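Long-range contact in ABM domain-containing protein (Caulobacter crescentus, PDB 3BM7), which is of unknown function but has the ferredoxin-like fold of the antibiotic biosynthesis monooxygenase family and is probably an oxidoreductase: residues K33-F41 with A94-M102. Residues are numbered along the deposited sequence; the frame is centred on the assembly and turned at random.
Sequences KAAEFEKVF and AGAAMGPTM
M98, a selenomethionine, brings SE against both F37 and F41 in a double Met-aromatic contact. Its SE lies at the edge of the F41 ring, near the ring plane and 3.7 Å from CD2, while it approaches F37 obliquely, 3.8 Å from CE1. F41 CB lies over the rim of one face of the F37 ring. The terminal methyl of M102, also a selenomethionine, comes obliquely to F37, with CE 3.6 Å from CE1. V40 lays CG1 against A97 CB (3.9 Å) and A94 CB (4.2 Å). Farther along, T101 meets F37 at about a right angle. Its buried OG1, set between the backbone N and the carbonyl carbon (chi1 71°), reaches back to donate to M98 O (2.7 Å) on a lone pair in the carbonyl plane; T101 N binds the same oxygen. In one of the two conformers of E36, T101 CG2 packs 3.6 Å from E36 CD and a water joins E36 OE2 to A97 O. Beneath, F37 and F41 rest on L60 of the sheet. Segments 34-41 and 94-98 run nearly antiparallel (176°, axes 9.6 Å apart); their helices, 34-51 and 89-98, pack on one face of the four-stranded antiparallel sheet, the layered alpha/beta architecture of a ferredoxin-like ABM domain.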
ATOM      1  N   LYS A  33      11.664  20.054   6.301  1.00 19.64           N
ATOM      2  CA  LYS A  33      11.230  19.503   7.586  1.00 21.78           C
ATOM      3  C   LYS A  33      11.021  18.000   7.540  1.00 22.23           C
ATOM      4  O   LYS A  33      10.445  17.421   8.446  1.00 20.53           O
ATOM      5  CB  LYS A  33       9.947  20.208   8.051  1.00 21.40           C
ATOM      6  CG  LYS A  33      10.114  21.689   8.230  1.00 26.25           C
ATOM      7  CD  LYS A  33       8.893  22.370   8.792  1.00 28.57           C
ATOM      8  CE  LYS A  33       9.275  23.768   9.305  1.00 31.82           C
ATOM      9  NZ  LYS A  33       8.166  24.731   9.176  1.00 38.84           N
ATOM     10  N   ALA A  34      11.549  17.346   6.506  1.00 22.39           N
ATOM     11  CA  ALA A  34      11.439  15.880   6.357  1.00 24.56           C
ATOM     12  C   ALA A  34      12.038  15.061   7.498  1.00 23.28           C
ATOM     13  O   ALA A  34      11.437  14.082   7.941  1.00 22.78           O
ATOM     14  CB  ALA A  34      12.065  15.425   5.013  1.00 26.79           C
ATOM     15  N   ALA A  35      13.211  15.453   8.004  1.00 23.39           N
ATOM     16  CA  ALA A  35      13.818  14.747   9.114  1.00 23.21           C
ATOM     17  C   ALA A  35      12.929  14.746  10.357  1.00 22.40           C
ATOM     18  O   ALA A  35      12.757  13.721  11.037  1.00 23.98           O
ATOM     19  CB  ALA A  35      15.207  15.393   9.454  1.00 24.77           C
ATOM     20  N   GLU A  36      12.377  15.918  10.662  0.50 21.90           N
ATOM     21  CA  GLU A  36      11.456  16.092  11.784  0.50 22.00           C
ATOM     22  C   GLU A  36      10.235  15.206  11.599  0.50 21.37           C
ATOM     23  O   GLU A  36       9.855  14.436  12.484  0.50 21.84           O
ATOM     24  CB  GLU A  36      11.039  17.572  11.862  0.50 22.70           C
ATOM     25  CG  GLU A  36      10.036  17.962  12.961  0.50 22.77           C
ATOM     26  CD  GLU A  36       9.764  19.475  12.997  0.50 24.15           C
ATOM     27  OE1 GLU A  36      10.416  20.229  12.240  0.50 27.65           O
ATOM     28  OE2 GLU A  36       8.903  19.915  13.785  0.50 28.62           O
ATOM     29  N   PHE A  37       9.636  15.322  10.425  1.00 19.70           N
ATOM     30  CA  PHE A  37       8.476  14.526  10.074  1.00 19.17           C
ATOM     31  C   PHE A  37       8.777  13.020  10.232  1.00 18.99           C
ATOM     32  O   PHE A  37       7.989  12.300  10.859  1.00 20.21           O
ATOM     33  CB  PHE A  37       8.004  14.820   8.655  1.00 18.35           C
ATOM     34  CG  PHE A  37       7.089  13.760   8.117  1.00 20.52           C
ATOM     35  CD1 PHE A  37       5.776  13.691   8.551  1.00 21.00           C
ATOM     36  CD2 PHE A  37       7.560  12.770   7.259  1.00 19.92           C
ATOM     37  CE1 PHE A  37       4.940  12.737   8.079  1.00 22.01           C
ATOM     38  CE2 PHE A  37       6.721  11.805   6.795  1.00 21.51           C
ATOM     39  CZ  PHE A  37       5.430  11.770   7.211  1.00 23.09           C
ATOM     40  N   GLU A  38       9.877  12.543   9.647  1.00 19.42           N
ATOM     41  CA  GLU A  38      10.157  11.107   9.706  1.00 19.63           C
ATOM     42  C   GLU A  38      10.359  10.592  11.129  1.00 20.54           C
ATOM     43  O   GLU A  38       9.915   9.502  11.478  1.00 21.41           O
ATOM     44  CB  GLU A  38      11.337  10.692   8.808  1.00 20.07           C
ATOM     45  CG  GLU A  38      11.022  10.862   7.322  1.00 19.87           C
ATOM     46  CD  GLU A  38      12.120  10.398   6.401  1.00 23.82           C
ATOM     47  OE1 GLU A  38      13.037   9.712   6.889  1.00 26.81           O
ATOM     48  OE2 GLU A  38      12.076  10.748   5.201  1.00 24.04           O
ATOM     49  N   LYS A  39      11.022  11.385  11.966  1.00 20.62           N
ATOM     50  CA  LYS A  39      11.192  10.977  13.355  1.00 21.86           C
ATOM     51  C   LYS A  39       9.875  10.818  14.090  1.00 20.31           C
ATOM     52  O   LYS A  39       9.679   9.812  14.779  1.00 23.41           O
ATOM     53  CB  LYS A  39      12.095  11.975  14.101  1.00 23.42           C
ATOM     54  CG  LYS A  39      12.389  11.536  15.533  1.00 30.79           C
ATOM     55  N   VAL A  40       8.963  11.782  13.937  1.00 20.55           N
ATOM     56  CA  VAL A  40       7.662  11.691  14.579  1.00 20.06           C
ATOM     57  C   VAL A  40       6.881  10.521  13.994  1.00 21.24           C
ATOM     58  O   VAL A  40       6.271   9.737  14.728  1.00 20.41           O
ATOM     59  CB  VAL A  40       6.857  12.961  14.379  1.00 20.76           C
ATOM     60  CG1 VAL A  40       5.433  12.800  14.940  1.00 26.25           C
ATOM     61  CG2 VAL A  40       7.589  14.155  15.028  1.00 25.79           C
ATOM     62  N   PHE A  41       6.890  10.398  12.665  1.00 20.24           N
ATOM     63  CA  PHE A  41       6.143   9.322  12.059  1.00 20.40           C
ATOM     64  C   PHE A  41       6.657   7.930  12.470  1.00 20.18           C
ATOM     65  O   PHE A  41       5.868   7.029  12.743  1.00 19.89           O
ATOM     66  CB  PHE A  41       6.081   9.421  10.531  1.00 19.24           C
ATOM     67  CG  PHE A  41       4.970   8.584   9.972  1.00 19.44           C
ATOM     68  CD1 PHE A  41       5.125   7.227   9.812  1.00 21.20           C
ATOM     69  CD2 PHE A  41       3.740   9.140   9.750  1.00 21.95           C
ATOM     70  CE1 PHE A  41       4.044   6.457   9.383  1.00 21.57           C
ATOM     71  CE2 PHE A  41       2.678   8.368   9.302  1.00 23.39           C
ATOM     72  CZ  PHE A  41       2.861   7.039   9.135  1.00 20.70           C
ATOM     73  N   ALA A  94       0.756  12.444  17.842  1.00 22.46           N
ATOM     74  CA  ALA A  94       1.636  12.452  16.655  1.00 23.19           C
ATOM     75  C   ALA A  94       1.133  13.384  15.569  1.00 22.26           C
ATOM     76  O   ALA A  94       1.913  14.128  14.969  1.00 24.03           O
ATOM     77  CB  ALA A  94       1.797  11.019  16.093  1.00 21.33           C
ATOM     78  N   GLY A  95      -0.169  13.382  15.318  1.00 23.32           N
ATOM     79  CA  GLY A  95      -0.774  14.268  14.359  1.00 23.67           C
ATOM     80  C   GLY A  95      -0.485  15.729  14.700  1.00 24.80           C
ATOM     81  O   GLY A  95      -0.120  16.510  13.825  1.00 25.44           O
ATOM     82  N   ALA A  96      -0.630  16.088  15.973  1.00 23.12           N
ATOM     83  CA  ALA A  96      -0.320  17.458  16.427  1.00 24.16           C
ATOM     84  C   ALA A  96       1.145  17.835  16.200  1.00 24.21           C
ATOM     85  O   ALA A  96       1.460  18.988  15.855  1.00 23.69           O
ATOM     86  CB  ALA A  96      -0.666  17.604  17.923  1.00 23.75           C
ATOM     87  N   ALA A  97       2.039  16.867  16.405  1.00 24.49           N
ATOM     88  CA  ALA A  97       3.480  17.080  16.231  1.00 23.01           C
ATOM     89  C   ALA A  97       3.854  17.192  14.736  1.00 24.85           C
ATOM     90  O   ALA A  97       4.754  17.956  14.384  1.00 28.77           O
ATOM     91  CB  ALA A  97       4.284  15.960  16.927  1.00 23.53           C
HETATM   92  N   MSE A  98       3.172  16.460  13.864  0.50 24.04           N
HETATM   93  CA  MSE A  98       3.511  16.457  12.429  0.50 23.45           C
HETATM   94  C   MSE A  98       2.820  17.500  11.595  0.50 25.30           C
HETATM   95  O   MSE A  98       3.281  17.808  10.497  0.50 22.67           O
HETATM   96  CB  MSE A  98       3.212  15.098  11.800  0.50 24.13           C
HETATM   97  CG  MSE A  98       4.066  14.041  12.340  0.50 24.91           C
HETATM   98 SE   MSE A  98       3.637  12.328  11.587  0.37 23.98          SE
HETATM   99  CE  MSE A  98       1.813  12.708  10.741  0.50 20.28           C
ATOM    100  N   GLY A  99       1.693  18.026  12.069  1.00 26.30           N
ATOM    101  CA  GLY A  99       1.001  19.078  11.339  1.00 26.10           C
ATOM    102  C   GLY A  99       1.906  20.201  10.864  1.00 25.79           C
ATOM    103  O   GLY A  99       1.858  20.555   9.702  1.00 24.50           O
ATOM    104  N   PRO A 100       2.718  20.779  11.767  1.00 23.61           N
ATOM    105  CA  PRO A 100       3.566  21.897  11.363  1.00 24.86           C
ATOM    106  C   PRO A 100       4.612  21.587  10.319  1.00 22.33           C
ATOM    107  O   PRO A 100       5.173  22.530   9.748  1.00 24.95           O
ATOM    108  CB  PRO A 100       4.227  22.349  12.682  1.00 26.22           C
ATOM    109  CG  PRO A 100       3.406  21.760  13.745  1.00 27.76           C
ATOM    110  CD  PRO A 100       2.796  20.524  13.215  1.00 26.96           C
ATOM    111  N   THR A 101       4.882  20.292  10.062  1.00 20.22           N
ATOM    112  CA  THR A 101       5.821  19.905   9.004  1.00 19.33           C
ATOM    113  C   THR A 101       5.177  19.837   7.621  1.00 19.43           C
ATOM    114  O   THR A 101       5.865  19.637   6.635  1.00 19.86           O
ATOM    115  CB  THR A 101       6.541  18.551   9.274  1.00 19.62           C
ATOM    116  OG1 THR A 101       5.616  17.455   9.144  1.00 19.89           O
ATOM    117  CG2 THR A 101       7.194  18.533  10.650  1.00 21.25           C
HETATM  118  N   MSE A 102       3.846  19.897   7.569  1.00 21.76           N
HETATM  119  CA  MSE A 102       3.141  19.657   6.321  1.00 20.38           C
HETATM  120  C   MSE A 102       3.239  20.818   5.338  1.00 20.71           C
HETATM  121  O   MSE A 102       3.286  21.985   5.742  1.00 19.87           O
HETATM  122  CB  MSE A 102       1.672  19.327   6.598  1.00 22.41           C
HETATM  123  CG  MSE A 102       1.486  18.069   7.383  1.00 23.81           C
HETATM  124 SE   MSE A 102       2.057  16.483   6.388  0.75 24.91          SE
HETATM  125  CE  MSE A 102       2.618  15.422   7.817  1.00 29.89           C
TER
HETATM  126  O   HOH W   1       5.022  25.398   8.819  1.00 47.64           O
HETATM  127  O   HOH W   2       7.140  18.743  15.291  1.00 60.31           O